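Local atomic coordinates of BsaWI endonuclease (PDB entry 4ZSF), a protein that is a restriction endonuclease of the PD-(D/E)XK nuclease class that binds DNA and probably cuts it with the help of metal ions. Residues I110-D115 with F144-T149; G160-K165 with V190-D195; H221-F226 with D233-I238. All coordinates share one frame; numbering follows the deposited sequence.

How the contacts relate
All three contacts lie in one mixed six-stranded sheet and follow each other along the chain without nesting. Contact 1 joins the outermost strand 108-112 to its antiparallel neighbour 146-152, contact 2 joins the central parallel strands 155-165 and 188-193, and contact 3 joins 222-226 to the other outermost strand, 235-238. The centres of contacts 1 and 2 are about 11 Å apart and those of 2 and 3 about 9 Å; contacts 1 and 3, whose centres are about 19 Å apart, do not touch. Contacts 1 and 2 meet through the Asp145-Lys165 salt bridge, contacts 2 and 3 through backbone bonds such as Tyr224 N to Ala191 O, between strands 188-193 and 222-226.

Contact 1 of 3, residues I110-D115 with F144-T149; sequences ILLQKD and FDLYIT. With nucleotides of chain B.
Leu111 and Tyr147 form a hydrogen-bonded antiparallel pair that helps join the edge strand 108-112 to the PD-(D/E)XK nuclease sheet. Leu111 N gives its hydrogen to Tyr147 O at 2.7 Å, nearly straight at 174°, and Tyr147 N returns a bond to Leu111 O at 2.8 Å. The axes of these short segments run at 145°, antiparallel with a twist.

The side chains divide between two faces. Ile110 and Ile148 lie on the face covered by helix 70-103, where Ile110 CG2 comes 3.9 Å from Leu146 CD2. That same methyl of Leu146 also meets Leu112 CD2, at 3.6 Å, the two side chains lying alongside and pointing the same way. On the face of Leu111 and Tyr147, Leu111 CD1 reaches Thr149 CG2 at 3.6 Å, the side chains crossing at about a right angle. Helix 113-121 packs on both Leu111 and Tyr147.

Asp145 and Leu146 both face Ile162 of the next strand, a classic beta bulge where the strand begins. Leu112 is the N-cap of helix 113-121, and its N donates to Asp115 OD2, approaching from above the carboxylate plane. Asp115, at N3, accepts as in one half of a capping box, but Leu112 has no side-chain acceptor for the reciprocal bond. Asp115 OD2 has a second partner in Lys96. Lys114 CD lies 3.2 Å from OP1 of DA13 of chain B, a close approach to the DNA backbone.

Gln113 places CG anti to its backbone N (chi1 173°) and continues extended toward the loop before strand 146-152, while its NE2 donates to Asn142 OD1. A water links the two segments at this end: it lies 2.7 Å from Gln113 OE1, accepts a hydrogen bond from Phe144 N, and is 2.6 Å from Tyr147 OH.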
loop_
_atom_site.group_PDB
_atom_site.type_symbol
_atom_site.label_atom_id
_atom_site.label_comp_id
_atom_site.label_asym_id
_atom_site.label_seq_id
_atom_site.Cartn_x
_atom_site.Cartn_y
_atom_site.Cartn_z
ATOM N N ILE A 110 -6.357 9.921 -26.115
ATOM C CA ILE A 110 -5.999 9.325 -24.867
ATOM C C ILE A 110 -7.216 8.606 -24.316
ATOM O O ILE A 110 -8.359 9.124 -24.334
ATOM C CB ILE A 110 -5.518 10.400 -23.837
ATOM C CG1 ILE A 110 -4.170 10.982 -24.308
ATOM C CG2 ILE A 110 -5.456 9.826 -22.454
ATOM C CD1 ILE A 110 -3.758 12.240 -23.498
ATOM N N LEU A 111 -6.944 7.417 -23.808
ATOM C CA LEU A 111 -7.948 6.578 -23.165
ATOM C C LEU A 111 -7.606 6.330 -21.707
ATOM O O LEU A 111 -6.420 6.029 -21.385
ATOM C CB LEU A 111 -8.009 5.206 -23.844
ATOM C CG LEU A 111 -8.147 5.169 -25.348
ATOM C CD1 LEU A 111 -8.018 3.689 -25.735
ATOM C CD2 LEU A 111 -9.493 5.768 -25.746
ATOM N N LEU A 112 -8.613 6.337 -20.836
ATOM C CA LEU A 112 -8.384 5.781 -19.469
ATOM C C LEU A 112 -8.186 4.289 -19.553
ATOM O O LEU A 112 -8.587 3.645 -20.513
ATOM C CB LEU A 112 -9.565 6.060 -18.526
ATOM C CG LEU A 112 -9.931 7.543 -18.457
ATOM C CD1 LEU A 112 -11.364 7.705 -17.832
ATOM C CD2 LEU A 112 -8.896 8.257 -17.542
ATOM N N GLN A 113 -7.516 3.708 -18.570
ATOM C CA GLN A 113 -7.417 2.240 -18.546
ATOM C C GLN A 113 -8.803 1.600 -18.686
ATOM O O GLN A 113 -8.969 0.644 -19.479
ATOM C CB GLN A 113 -6.727 1.781 -17.259
ATOM C CG GLN A 113 -6.750 0.294 -17.095
ATOM C CD GLN A 113 -6.158 -0.136 -15.752
ATOM O OE1 GLN A 113 -4.976 0.069 -15.494
ATOM N NE2 GLN A 113 -6.995 -0.708 -14.886
ATOM N N LYS A 114 -9.829 2.101 -17.974
ATOM C CA LYS A 114 -11.130 1.428 -18.135
ATOM C C LYS A 114 -11.717 1.627 -19.565
ATOM O O LYS A 114 -12.481 0.793 -20.032
ATOM C CB LYS A 114 -12.142 1.903 -17.081
ATOM C CG LYS A 114 -12.602 3.302 -17.301
ATOM C CD LYS A 114 -13.859 3.576 -16.491
ATOM C CE LYS A 114 -13.983 5.053 -16.192
ATOM N NZ LYS A 114 -13.071 5.486 -15.071
ATOM N N ASP A 115 -11.386 2.732 -20.231
ATOM C CA ASP A 115 -11.802 2.933 -21.641
ATOM C C ASP A 115 -11.177 1.839 -22.528
ATOM O O ASP A 115 -11.837 1.197 -23.346
ATOM C CB ASP A 115 -11.364 4.303 -22.201
ATOM C CG ASP A 115 -11.971 5.482 -21.487
ATOM O OD1 ASP A 115 -13.142 5.359 -21.013
ATOM O OD2 ASP A 115 -11.301 6.553 -21.449
ATOM N N PHE A 144 -0.532 1.046 -16.001
ATOM C CA PHE A 144 -0.576 2.376 -16.649
ATOM C C PHE A 144 -1.891 3.062 -16.364
ATOM O O PHE A 144 -2.925 2.416 -16.362
ATOM C CB PHE A 144 -0.370 2.212 -18.150
ATOM C CG PHE A 144 0.979 1.640 -18.464
ATOM C CD1 PHE A 144 2.130 2.387 -18.207
ATOM C CD2 PHE A 144 1.110 0.317 -18.904
ATOM C CE1 PHE A 144 3.438 1.792 -18.435
ATOM C CE2 PHE A 144 2.377 -0.254 -19.181
ATOM C CZ PHE A 144 3.532 0.452 -18.902
ATOM N N ASP A 145 -1.863 4.383 -16.241
ATOM C CA ASP A 145 -3.029 5.195 -15.900
ATOM C C ASP A 145 -3.819 5.534 -17.170
ATOM O O ASP A 145 -5.045 5.545 -17.192
ATOM C CB ASP A 145 -2.521 6.457 -15.206
ATOM C CG ASP A 145 -1.782 6.110 -13.911
ATOM O OD1 ASP A 145 -2.368 5.337 -13.090
ATOM O OD2 ASP A 145 -0.615 6.526 -13.734
ATOM N N LEU A 146 -3.083 5.751 -18.251
ATOM C CA LEU A 146 -3.663 6.197 -19.497
ATOM C C LEU A 146 -3.013 5.456 -20.665
ATOM O O LEU A 146 -1.874 5.010 -20.555
ATOM C CB LEU A 146 -3.423 7.685 -19.687
ATOM C CG LEU A 146 -4.008 8.611 -18.613
ATOM C CD1 LEU A 146 -3.519 10.100 -18.841
ATOM C CD2 LEU A 146 -5.513 8.514 -18.789
ATOM N N TYR A 147 -3.715 5.375 -21.785
ATOM C CA TYR A 147 -3.156 4.819 -23.017
ATOM C C TYR A 147 -3.403 5.813 -24.154
ATOM O O TYR A 147 -4.328 6.652 -24.061
ATOM C CB TYR A 147 -3.792 3.478 -23.360
ATOM C CG TYR A 147 -3.404 2.402 -22.371
ATOM C CD1 TYR A 147 -2.257 1.652 -22.568
ATOM C CD2 TYR A 147 -4.150 2.210 -21.206
ATOM C CE1 TYR A 147 -1.894 0.643 -21.652
ATOM C CE2 TYR A 147 -3.795 1.218 -20.259
ATOM C CZ TYR A 147 -2.652 0.452 -20.501
ATOM O OH TYR A 147 -2.294 -0.586 -19.621
ATOM N N ILE A 148 -2.613 5.730 -25.224
ATOM C CA ILE A 148 -2.874 6.671 -26.330
ATOM C C ILE A 148 -2.967 5.880 -27.622
ATOM O O ILE A 148 -2.187 4.921 -27.857
ATOM C CB ILE A 148 -1.827 7.807 -26.379
ATOM C CG1 ILE A 148 -2.145 8.822 -27.502
ATOM C CG2 ILE A 148 -0.356 7.271 -26.472
ATOM C CD1 ILE A 148 -1.290 10.167 -27.373
ATOM N N THR A 149 -3.887 6.298 -28.498
ATOM C CA THR A 149 -4.112 5.595 -29.743
ATOM C C THR A 149 -3.959 6.486 -30.942
ATOM O O THR A 149 -4.020 7.743 -30.819
ATOM C CB THR A 149 -5.536 5.015 -29.845
ATOM O OG1 THR A 149 -6.475 6.095 -29.937
ATOM C CG2 THR A 149 -5.898 4.139 -28.647
ATOM P P DA B 13 -16.335 3.042 -12.614
ATOM O OP1 DA B 13 -15.510 3.389 -13.788
ATOM O OP2 DA B 13 -17.596 3.776 -12.312
ATOM O "O5'" DA B 13 -16.683 1.500 -12.738
ATOM C "C5'" DA B 13 -15.679 0.522 -12.563
ATOM C "C4'" DA B 13 -16.330 -0.786 -12.167
ATOM O "O4'" DA B 13 -16.487 -0.828 -10.717
ATOM C "C3'" DA B 13 -17.749 -1.009 -12.749
ATOM O "O3'" DA B 13 -17.917 -2.341 -13.111
ATOM C "C2'" DA B 13 -18.655 -0.699 -11.567
ATOM C "C1'" DA B 13 -17.796 -1.257 -10.441
ATOM N N9 DA B 13 -18.243 -0.826 -9.127
ATOM C C8 DA B 13 -18.973 0.294 -8.838
ATOM N N7 DA B 13 -19.317 0.386 -7.570
ATOM C C5 DA B 13 -18.818 -0.786 -7.021
ATOM C C6 DA B 13 -18.862 -1.292 -5.734
ATOM N N6 DA B 13 -19.463 -0.642 -4.725
ATOM N N1 DA B 13 -18.287 -2.500 -5.512
ATOM C C2 DA B 13 -17.665 -3.119 -6.532
ATOM N N3 DA B 13 -17.576 -2.732 -7.797
ATOM C C4 DA B 13 -18.169 -1.546 -7.971
HETATM O O HOH W 1 -2.800 -0.395 -17.067
HETATM O O HOH W 2 -6.915 5.107 -15.568
#

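Contact 2 of 3, residues G160-K165 with V190-D195; sequences GCIQSK and VAICLD
Gln163 O takes one hydrogen bond from strand 188-193, from Ile192 N at 2.8 Å, and a weaker CA-H...O contact from Ala191 CA at 3.2 Å. This bond is one rung of a regular parallel ladder. Val190 N binds Cys161 O, Gln163 N binds Val190 O at 2.9 Å, Lys165 N binds Ile192 O at 3.0 Å, and a longer bond of 3.2 Å from Leu194 N to Lys165 O extends the ladder beyond the strand. The axes diverge by only 22°.

Ile162, Ser164, Val190 and Ile192 share one face. Ile162 and Val190 lie alongside and point the same way, with CG1 of Ile162 3.7 Å from CG2 of Val190. Ile162 has CG1 anti to its carbonyl carbon (chi1 -60°), which puts CG2 anti to the backbone N, and this CG2 meets Ile192 CD1 at 4.1 Å. Helix 70-103 covers the Ile192 part of this face through Ile95.

The opposite face carries Gln163, Lys165, Ala191 and Cys193. The amide of buried Gln163 is satisfied at both ends, OE1 by Trp220 NE1 and NE2 by Asp175 O, which should fix its rotation. Lys165 NZ forms a salt bridge with Asp145 OD2, an oxygen that probably also accepts a hydrogen bond from Ser164 N. Leu194 packs on Trp53 of the second subunit.

With helix 172-184 between them, these strands form a beta-alpha-beta unit, and the Asp145-Lys165 pairing resembles the acid and lysine of a PD-(D/E)XK core, an inferred match in which Gln163 stands where the motif has its second acid.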
loop_
_atom_site.group_PDB
_atom_site.type_symbol
_atom_site.label_atom_id
_atom_site.label_comp_id
_atom_site.label_asym_id
_atom_site.label_seq_id
_atom_site.Cartn_x
_atom_site.Cartn_y
_atom_site.Cartn_z
ATOM N N GLY A 160 0.896 3.841 -27.254
ATOM C CA GLY A 160 1.659 4.370 -26.130
ATOM C C GLY A 160 0.994 4.082 -24.786
ATOM O O GLY A 160 -0.248 3.918 -24.725
ATOM N N CYS A 161 1.838 3.956 -23.754
ATOM C CA CYS A 161 1.447 3.673 -22.368
ATOM C C CYS A 161 1.917 4.863 -21.527
ATOM O O CYS A 161 3.059 5.332 -21.670
ATOM C CB CYS A 161 2.164 2.401 -21.886
ATOM S SG CYS A 161 1.774 0.934 -22.850
ATOM N N ILE A 162 1.046 5.369 -20.666
ATOM C CA ILE A 162 1.302 6.610 -19.964
ATOM C C ILE A 162 1.065 6.457 -18.460
ATOM O O ILE A 162 0.004 5.965 -18.015
ATOM C CB ILE A 162 0.337 7.727 -20.483
ATOM C CG1 ILE A 162 0.550 7.954 -21.999
ATOM C CG2 ILE A 162 0.478 9.013 -19.626
ATOM C CD1 ILE A 162 -0.698 8.660 -22.645
ATOM N N GLN A 163 2.047 6.885 -17.672
ATOM C CA GLN A 163 1.901 6.947 -16.198
ATOM C C GLN A 163 1.614 8.371 -15.835
ATOM O O GLN A 163 2.288 9.253 -16.309
ATOM C CB GLN A 163 3.151 6.467 -15.524
ATOM C CG GLN A 163 3.375 4.934 -15.838
ATOM C CD GLN A 163 4.725 4.418 -15.345
ATOM O OE1 GLN A 163 5.652 5.190 -15.096
ATOM N NE2 GLN A 163 4.805 3.120 -15.136
ATOM N N SER A 164 0.607 8.635 -15.005
ATOM C CA SER A 164 0.301 10.048 -14.766
ATOM C C SER A 164 0.137 10.253 -13.293
ATOM O O SER A 164 -0.927 9.917 -12.791
ATOM C CB SER A 164 -0.975 10.493 -15.517
ATOM O OG SER A 164 -2.158 9.931 -14.945
ATOM N N LYS A 165 1.178 10.818 -12.648
ATOM C CA LYS A 165 1.365 10.881 -11.194
ATOM C C LYS A 165 1.272 12.282 -10.614
ATOM O O LYS A 165 1.810 13.232 -11.199
ATOM C CB LYS A 165 2.727 10.314 -10.863
ATOM C CG LYS A 165 2.891 8.843 -11.320
ATOM C CD LYS A 165 1.612 8.004 -11.041
ATOM C CE LYS A 165 1.713 6.605 -11.696
ATOM N NZ LYS A 165 0.470 5.794 -11.526
ATOM N N VAL A 190 5.641 6.818 -21.557
ATOM C CA VAL A 190 5.962 8.124 -20.984
ATOM C C VAL A 190 5.309 8.363 -19.649
ATOM O O VAL A 190 4.442 7.590 -19.218
ATOM C CB VAL A 190 5.549 9.289 -21.954
ATOM C CG1 VAL A 190 6.375 9.211 -23.251
ATOM C CG2 VAL A 190 4.045 9.233 -22.235
ATOM N N ALA A 191 5.752 9.431 -18.971
ATOM C CA ALA A 191 5.150 9.761 -17.673
ATOM C C ALA A 191 4.805 11.234 -17.685
ATOM O O ALA A 191 5.544 12.030 -18.300
ATOM C CB ALA A 191 6.093 9.482 -16.579
ATOM N N ILE A 192 3.718 11.602 -16.993
ATOM C CA ILE A 192 3.311 13.024 -16.860
ATOM C C ILE A 192 3.265 13.240 -15.383
ATOM O O ILE A 192 2.599 12.451 -14.667
ATOM C CB ILE A 192 1.945 13.240 -17.531
ATOM C CG1 ILE A 192 2.113 13.076 -19.053
ATOM C CG2 ILE A 192 1.377 14.662 -17.212
ATOM C CD1 ILE A 192 0.773 13.060 -19.856
ATOM N N CYS A 193 3.962 14.282 -14.920
ATOM C CA CYS A 193 4.233 14.531 -13.506
ATOM C C CYS A 193 3.804 15.925 -13.044
ATOM O O CYS A 193 4.197 16.921 -13.675
ATOM C CB CYS A 193 5.737 14.389 -13.251
ATOM S SG CYS A 193 6.414 12.813 -13.491
ATOM N N LEU A 194 3.080 16.032 -11.917
ATOM C CA LEU A 194 2.701 17.312 -11.429
ATOM C C LEU A 194 3.808 18.116 -10.814
ATOM O O LEU A 194 3.885 19.352 -10.968
ATOM C CB LEU A 194 1.574 17.083 -10.407
ATOM C CG LEU A 194 0.798 18.309 -10.036
ATOM C CD1 LEU A 194 0.405 19.029 -11.324
ATOM C CD2 LEU A 194 -0.397 17.816 -9.281
ATOM N N ASP A 195 4.703 17.442 -10.122
ATOM C CA ASP A 195 5.610 18.203 -9.277
ATOM C C ASP A 195 6.955 17.652 -9.559
ATOM O O ASP A 195 7.153 16.435 -9.443
ATOM C CB ASP A 195 5.237 18.060 -7.797
ATOM C CG ASP A 195 6.164 18.810 -6.884
ATOM O OD1 ASP A 195 7.359 18.972 -7.222
ATOM O OD2 ASP A 195 5.698 19.212 -5.789
#

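Contact 3 of 3, residues H221-F226 with D233-I238; sequences HGMYVF and DRIYPI
The Tyr236 ring, on the parallel strand pair 222-226 and 235-238 at one edge of the PD-(D/E)XK sheet, carries the carbonyl carbon of Arg234 over one face, off toward the rim, and meets Gly222 CA at its edge. The Tyr224 ring runs alongside, planes 23° apart but slid (centroids 5.3 Å) until they barely overlap; Tyr224 CE2 and Tyr236 CD2 approach closest, at 3.5 Å. Ile238 CD1 sits over one face of Phe226 in a CH-pi contact, 4.0 Å from the centroid. These rings line one face of the pair, while Val225 CG2 and Ile235 CG2 meet on the other at 3.9 Å.

Four backbone bonds hold the ladder, the shortest from Tyr236 N to Met223 O at 2.7 Å. At the start of the pair the Arg234 side chain, extended from CG to NE and about 4 Å from a bound calcium ion, turns its guanidinium edge to His221 O; NH1 also binds Trp267 O. An alanine here would probably cost both carbonyls their NH1 donor. Arg234 NH1 donates to His221 O at 3.0 Å, within 3° of the guanidinium plane, and a water that also reaches Tyr236 OH donates to the same oxygen at 2.8 Å.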
loop_
_atom_site.group_PDB
_atom_site.type_symbol
_atom_site.label_atom_id
_atom_site.label_comp_id
_atom_site.label_asym_id
_atom_site.label_seq_id
_atom_site.Cartn_x
_atom_site.Cartn_y
_atom_site.Cartn_z
ATOM N N HIS A 221 10.661 6.883 -22.415
ATOM C CA HIS A 221 10.988 7.638 -23.610
ATOM C C HIS A 221 11.007 9.118 -23.299
ATOM O O HIS A 221 11.792 9.890 -23.866
ATOM C CB HIS A 221 9.970 7.347 -24.745
ATOM C CG HIS A 221 10.167 5.987 -25.331
ATOM N ND1 HIS A 221 9.188 5.026 -25.343
ATOM C CD2 HIS A 221 11.261 5.416 -25.908
ATOM C CE1 HIS A 221 9.647 3.934 -25.923
ATOM N NE2 HIS A 221 10.915 4.133 -26.257
ATOM N N GLY A 222 10.110 9.508 -22.415
ATOM C CA GLY A 222 9.969 10.927 -22.118
ATOM C C GLY A 222 9.194 11.081 -20.803
ATOM O O GLY A 222 8.309 10.284 -20.482
ATOM N N MET A 223 9.554 12.125 -20.074
ATOM C CA MET A 223 8.919 12.481 -18.819
ATOM C C MET A 223 8.453 13.928 -19.027
ATOM O O MET A 223 9.266 14.767 -19.460
ATOM C CB MET A 223 9.928 12.342 -17.669
ATOM C CG MET A 223 9.498 13.009 -16.392
ATOM S SD MET A 223 8.200 12.044 -15.579
ATOM C CE MET A 223 9.120 10.598 -15.031
ATOM N N TYR A 224 7.168 14.208 -18.785
ATOM C CA TYR A 224 6.624 15.571 -19.032
ATOM C C TYR A 224 6.239 16.150 -17.713
ATOM O O TYR A 224 5.405 15.548 -17.040
ATOM C CB TYR A 224 5.404 15.494 -19.987
ATOM C CG TYR A 224 5.890 14.882 -21.283
ATOM C CD1 TYR A 224 5.963 13.520 -21.440
ATOM C CD2 TYR A 224 6.359 15.695 -22.301
ATOM C CE1 TYR A 224 6.489 12.925 -22.613
ATOM C CE2 TYR A 224 6.866 15.158 -23.481
ATOM C CZ TYR A 224 6.908 13.759 -23.640
ATOM O OH TYR A 224 7.484 13.228 -24.793
ATOM N N VAL A 225 6.894 17.231 -17.302
ATOM C CA VAL A 225 6.708 17.748 -15.943
ATOM C C VAL A 225 6.057 19.119 -15.996
ATOM O O VAL A 225 6.498 19.965 -16.792
ATOM C CB VAL A 225 8.095 17.874 -15.181
ATOM C CG1 VAL A 225 7.883 18.403 -13.709
ATOM C CG2 VAL A 225 8.834 16.552 -15.248
ATOM N N PHE A 226 5.041 19.348 -15.137
ATOM C CA PHE A 226 4.448 20.690 -15.032
ATOM C C PHE A 226 5.392 21.677 -14.323
ATOM O O PHE A 226 5.298 21.923 -13.145
ATOM C CB PHE A 226 3.112 20.614 -14.307
ATOM C CG PHE A 226 2.006 20.056 -15.142
ATOM C CD1 PHE A 226 1.156 20.917 -15.840
ATOM C CD2 PHE A 226 1.746 18.722 -15.193
ATOM C CE1 PHE A 226 0.119 20.431 -16.605
ATOM C CE2 PHE A 226 0.686 18.225 -15.967
ATOM C CZ PHE A 226 -0.121 19.112 -16.687
ATOM N N ASP A 233 17.542 16.422 -21.367
ATOM C CA ASP A 233 17.509 15.176 -22.130
ATOM C C ASP A 233 16.065 14.705 -22.390
ATOM O O ASP A 233 15.430 15.216 -23.321
ATOM C CB ASP A 233 18.328 14.099 -21.414
ATOM C CG ASP A 233 18.615 12.882 -22.301
ATOM O OD1 ASP A 233 18.141 12.810 -23.471
ATOM O OD2 ASP A 233 19.313 11.991 -21.790
ATOM N N ARG A 234 15.541 13.767 -21.600
ATOM C CA ARG A 234 14.164 13.268 -21.840
ATOM C C ARG A 234 13.183 13.808 -20.822
ATOM O O ARG A 234 12.037 13.358 -20.786
ATOM C CB ARG A 234 14.137 11.729 -21.787
ATOM C CG ARG A 234 15.033 11.074 -22.862
ATOM C CD ARG A 234 15.198 9.569 -22.507
ATOM N NE ARG A 234 15.968 8.800 -23.498
ATOM C CZ ARG A 234 15.482 8.275 -24.628
ATOM N NH1 ARG A 234 14.196 8.435 -24.963
ATOM N NH2 ARG A 234 16.331 7.594 -25.435
ATOM N N ILE A 235 13.613 14.796 -20.029
ATOM C CA ILE A 235 12.713 15.419 -19.052
ATOM C C ILE A 235 12.260 16.755 -19.615
ATOM O O ILE A 235 13.058 17.706 -19.704
ATOM C CB ILE A 235 13.373 15.633 -17.731
ATOM C CG1 ILE A 235 13.841 14.249 -17.153
ATOM C CG2 ILE A 235 12.407 16.247 -16.789
ATOM C CD1 ILE A 235 14.799 14.413 -15.953
ATOM N N TYR A 236 11.018 16.802 -20.051
ATOM C CA TYR A 236 10.502 17.954 -20.783
ATOM C C TYR A 236 9.489 18.808 -20.015
ATOM O O TYR A 236 8.681 18.244 -19.282
ATOM C CB TYR A 236 9.758 17.459 -22.026
ATOM C CG TYR A 236 10.585 16.558 -22.912
ATOM C CD1 TYR A 236 11.561 17.092 -23.776
ATOM C CD2 TYR A 236 10.359 15.182 -22.921
ATOM C CE1 TYR A 236 12.306 16.256 -24.617
ATOM C CE2 TYR A 236 11.103 14.340 -23.763
ATOM C CZ TYR A 236 12.049 14.904 -24.625
ATOM O OH TYR A 236 12.775 14.029 -25.447
ATOM N N PRO A 237 9.507 20.142 -20.201
ATOM C CA PRO A 237 8.532 20.996 -19.529
ATOM C C PRO A 237 7.193 21.015 -20.259
ATOM O O PRO A 237 7.155 21.038 -21.518
ATOM C CB PRO A 237 9.176 22.392 -19.539
ATOM C CG PRO A 237 10.054 22.393 -20.816
ATOM C CD PRO A 237 10.535 20.894 -20.931
ATOM N N ILE A 238 6.106 21.015 -19.474
ATOM C CA ILE A 238 4.771 21.235 -20.036
ATOM C C ILE A 238 3.991 22.157 -19.137
ATOM O O ILE A 238 4.370 22.410 -17.970
ATOM C CB ILE A 238 3.954 19.918 -20.209
ATOM C CG1 ILE A 238 3.962 19.132 -18.889
ATOM C CG2 ILE A 238 4.460 19.058 -21.426
ATOM C CD1 ILE A 238 2.914 17.941 -18.904
HETATM O O HOH W 3 11.617 11.596 -26.116
#